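PDB 6X42: serine repeat antigen 5 from Plasmodium falciparum, which adopts a papain-like cysteine protease fold and is described as a pseudo-zymogen, probably with little or no ordinary protease activity. Local coordinates for residues 221-226 with 240-245. Sequence-based numbering, arbitrary orientation.
Sequences VNIVGY and WIVRNS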
loop_
_atom_site.group_PDB
_atom_site.type_symbol
_atom_site.label_atom_id
_atom_site.label_comp_id
_atom_site.label_asym_id
_atom_site.label_seq_id
_atom_site.Cartn_x
_atom_site.Cartn_y
_atom_site.Cartn_z
ATOM N N VAL A 221 -0.692 0.912 4.948
ATOM C CA VAL A 221 -1.739 1.498 4.130
ATOM C C VAL A 221 -1.131 1.786 2.757
ATOM O O VAL A 221 0.002 1.408 2.489
ATOM C CB VAL A 221 -2.328 2.763 4.783
ATOM C CG1 VAL A 221 -3.041 2.411 6.084
ATOM C CG2 VAL A 221 -1.238 3.806 5.022
ATOM N N ASN A 222 -1.890 2.423 1.858
ATOM C CA ASN A 222 -1.332 2.820 0.567
ATOM C C ASN A 222 -1.603 4.293 0.338
ATOM O O ASN A 222 -2.726 4.763 0.538
ATOM C CB ASN A 222 -1.932 2.016 -0.585
ATOM C CG ASN A 222 -1.653 0.534 -0.463
ATOM O OD1 ASN A 222 -2.474 -0.219 0.069
ATOM N ND2 ASN A 222 -0.471 0.111 -0.918
ATOM N N ILE A 223 -0.596 5.015 -0.147
ATOM C CA ILE A 223 -0.832 6.339 -0.713
ATOM C C ILE A 223 -1.188 6.143 -2.173
ATOM O O ILE A 223 -0.463 5.461 -2.911
ATOM C CB ILE A 223 0.374 7.267 -0.525
ATOM C CG1 ILE A 223 0.625 7.530 0.958
ATOM C CG2 ILE A 223 0.143 8.575 -1.279
ATOM C CD1 ILE A 223 1.948 8.232 1.238
ATOM N N VAL A 224 -2.333 6.693 -2.575
ATOM C CA VAL A 224 -2.908 6.451 -3.894
ATOM C C VAL A 224 -3.145 7.713 -4.696
ATOM O O VAL A 224 -3.562 7.617 -5.857
ATOM C CB VAL A 224 -4.196 5.605 -3.803
ATOM C CG1 VAL A 224 -3.921 4.318 -3.049
ATOM C CG2 VAL A 224 -5.354 6.377 -3.167
ATOM N N GLY A 225 -2.933 8.877 -4.112
ATOM C CA GLY A 225 -3.175 10.131 -4.798
ATOM C C GLY A 225 -2.820 11.271 -3.869
ATOM O O GLY A 225 -2.263 11.068 -2.780
ATOM N N TYR A 226 -3.143 12.481 -4.318
ATOM C CA TYR A 226 -2.705 13.690 -3.633
ATOM C C TYR A 226 -3.343 14.898 -4.313
ATOM O O TYR A 226 -3.829 14.824 -5.449
ATOM C CB TYR A 226 -1.177 13.848 -3.642
ATOM C CG TYR A 226 -0.555 13.613 -4.997
ATOM C CD1 TYR A 226 -0.022 12.370 -5.321
ATOM C CD2 TYR A 226 -0.499 14.627 -5.954
ATOM C CE1 TYR A 226 0.544 12.139 -6.555
ATOM C CE2 TYR A 226 0.080 14.407 -7.173
ATOM C CZ TYR A 226 0.590 13.150 -7.469
ATOM O OH TYR A 226 1.152 12.870 -8.687
ATOM N N TRP A 240 -2.190 13.870 1.067
ATOM C CA TRP A 240 -2.191 12.531 0.501
ATOM C C TRP A 240 -3.602 11.964 0.560
ATOM O O TRP A 240 -4.328 12.199 1.531
ATOM C CB TRP A 240 -1.301 11.583 1.323
ATOM C CG TRP A 240 0.147 11.940 1.388
ATOM C CD1 TRP A 240 0.867 12.153 2.512
ATOM C CD2 TRP A 240 1.058 12.112 0.286
ATOM N NE1 TRP A 240 2.176 12.447 2.197
ATOM C CE2 TRP A 240 2.314 12.423 0.833
ATOM C CE3 TRP A 240 0.933 12.018 -1.105
ATOM C CZ2 TRP A 240 3.420 12.677 0.045
ATOM C CZ3 TRP A 240 2.032 12.270 -1.886
ATOM C CH2 TRP A 240 3.260 12.592 -1.305
ATOM N N ILE A 241 -3.964 11.171 -0.447
ATOM C CA ILE A 241 -5.125 10.286 -0.404
ATOM C C ILE A 241 -4.597 8.907 -0.027
ATOM O O ILE A 241 -3.694 8.373 -0.687
ATOM C CB ILE A 241 -5.876 10.242 -1.746
ATOM C CG1 ILE A 241 -6.264 11.646 -2.212
ATOM C CG2 ILE A 241 -7.089 9.341 -1.611
ATOM C CD1 ILE A 241 -6.918 11.662 -3.578
ATOM N N VAL A 242 -5.143 8.352 1.049
ATOM C CA VAL A 242 -4.662 7.112 1.653
ATOM C C VAL A 242 -5.786 6.083 1.659
ATOM O O VAL A 242 -6.906 6.362 2.102
ATOM C CB VAL A 242 -4.139 7.355 3.084
ATOM C CG1 VAL A 242 -3.598 6.063 3.702
ATOM C CG2 VAL A 242 -3.074 8.432 3.088
ATOM N N ARG A 243 -5.459 4.883 1.190
ATOM C CA ARG A 243 -6.329 3.708 1.229
ATOM C C ARG A 243 -6.020 2.889 2.474
ATOM O O ARG A 243 -4.860 2.563 2.742
ATOM C CB ARG A 243 -6.078 2.850 -0.009
ATOM C CG ARG A 243 -6.907 1.563 -0.102
ATOM C CD ARG A 243 -6.558 0.847 -1.347
ATOM N NE ARG A 243 -7.061 -0.514 -1.451
ATOM C CZ ARG A 243 -8.115 -0.912 -2.156
ATOM N NH1 ARG A 243 -8.943 -0.061 -2.725
ATOM N NH2 ARG A 243 -8.334 -2.197 -2.311
ATOM N N ASN A 244 -7.065 2.522 3.213
ATOM C CA ASN A 244 -6.976 1.609 4.348
ATOM C C ASN A 244 -7.681 0.304 3.997
ATOM O O ASN A 244 -8.356 0.205 2.972
ATOM C CB ASN A 244 -7.585 2.270 5.590
ATOM C CG ASN A 244 -7.036 1.743 6.903
ATOM O OD1 ASN A 244 -6.266 0.788 6.958
ATOM N ND2 ASN A 244 -7.456 2.390 7.983
ATOM N N SER A 245 -7.521 -0.694 4.870
ATOM C CA SER A 245 -8.065 -2.032 4.706
ATOM C C SER A 245 -9.004 -2.401 5.859
ATOM O O SER A 245 -8.995 -3.536 6.356
ATOM C CB SER A 245 -6.963 -3.075 4.522
ATOM O OG SER A 245 -5.967 -2.981 5.518
#
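Ile223 and Trp240 meet on one face of an antiparallel hairpin whose strands show how a classic beta bulge absorbs one extra residue. The CD1 methyl of Ile223 sits over the five-membered part of the indole, 4.0 Å from its centroid and 7° off the ring normal, a CH-pi contact. Its other branch, CG2, anti to the backbone N, reaches the six-membered part, 3.5 Å from Trp240 CE3. CB of Tyr226 packs obliquely near the same carbon, while Val221 CG2 meets Val242 CG1 at 3.5 Å farther along.

Beneath these side chains, Asn222 and Arg243 form a hydrogen-bonded pair, with Arg243 N to Asn222 O at 2.8 Å. At the bulge, Val224 and Gly225 both face Ile241. Val224 N gives a nearly straight bond to Ile241 O (2.9 Å, 177°), whereas Ile241 N approaches Gly225 O from well above its carbonyl plane, at 2.9 Å. The Val224 and Ile241 side chains cross at about a right angle, their CG2 methyls touching at 3.8 Å.

Helix 172-186 packs on Ile223, Tyr226 and Trp240 through Ile179, Lys180 and Met184; helix 53-68 meets Asn222, Val224 and Arg243 through Tyr60. The extra residue is thus accommodated with both bonds to Ile241 intact. Asn244 OD1 accepts bonds from Ser245 N and His219 NE2; the latter matches the Asn–His pair of papain-like active sites, consistent with Asn244 orienting the His219 imidazole.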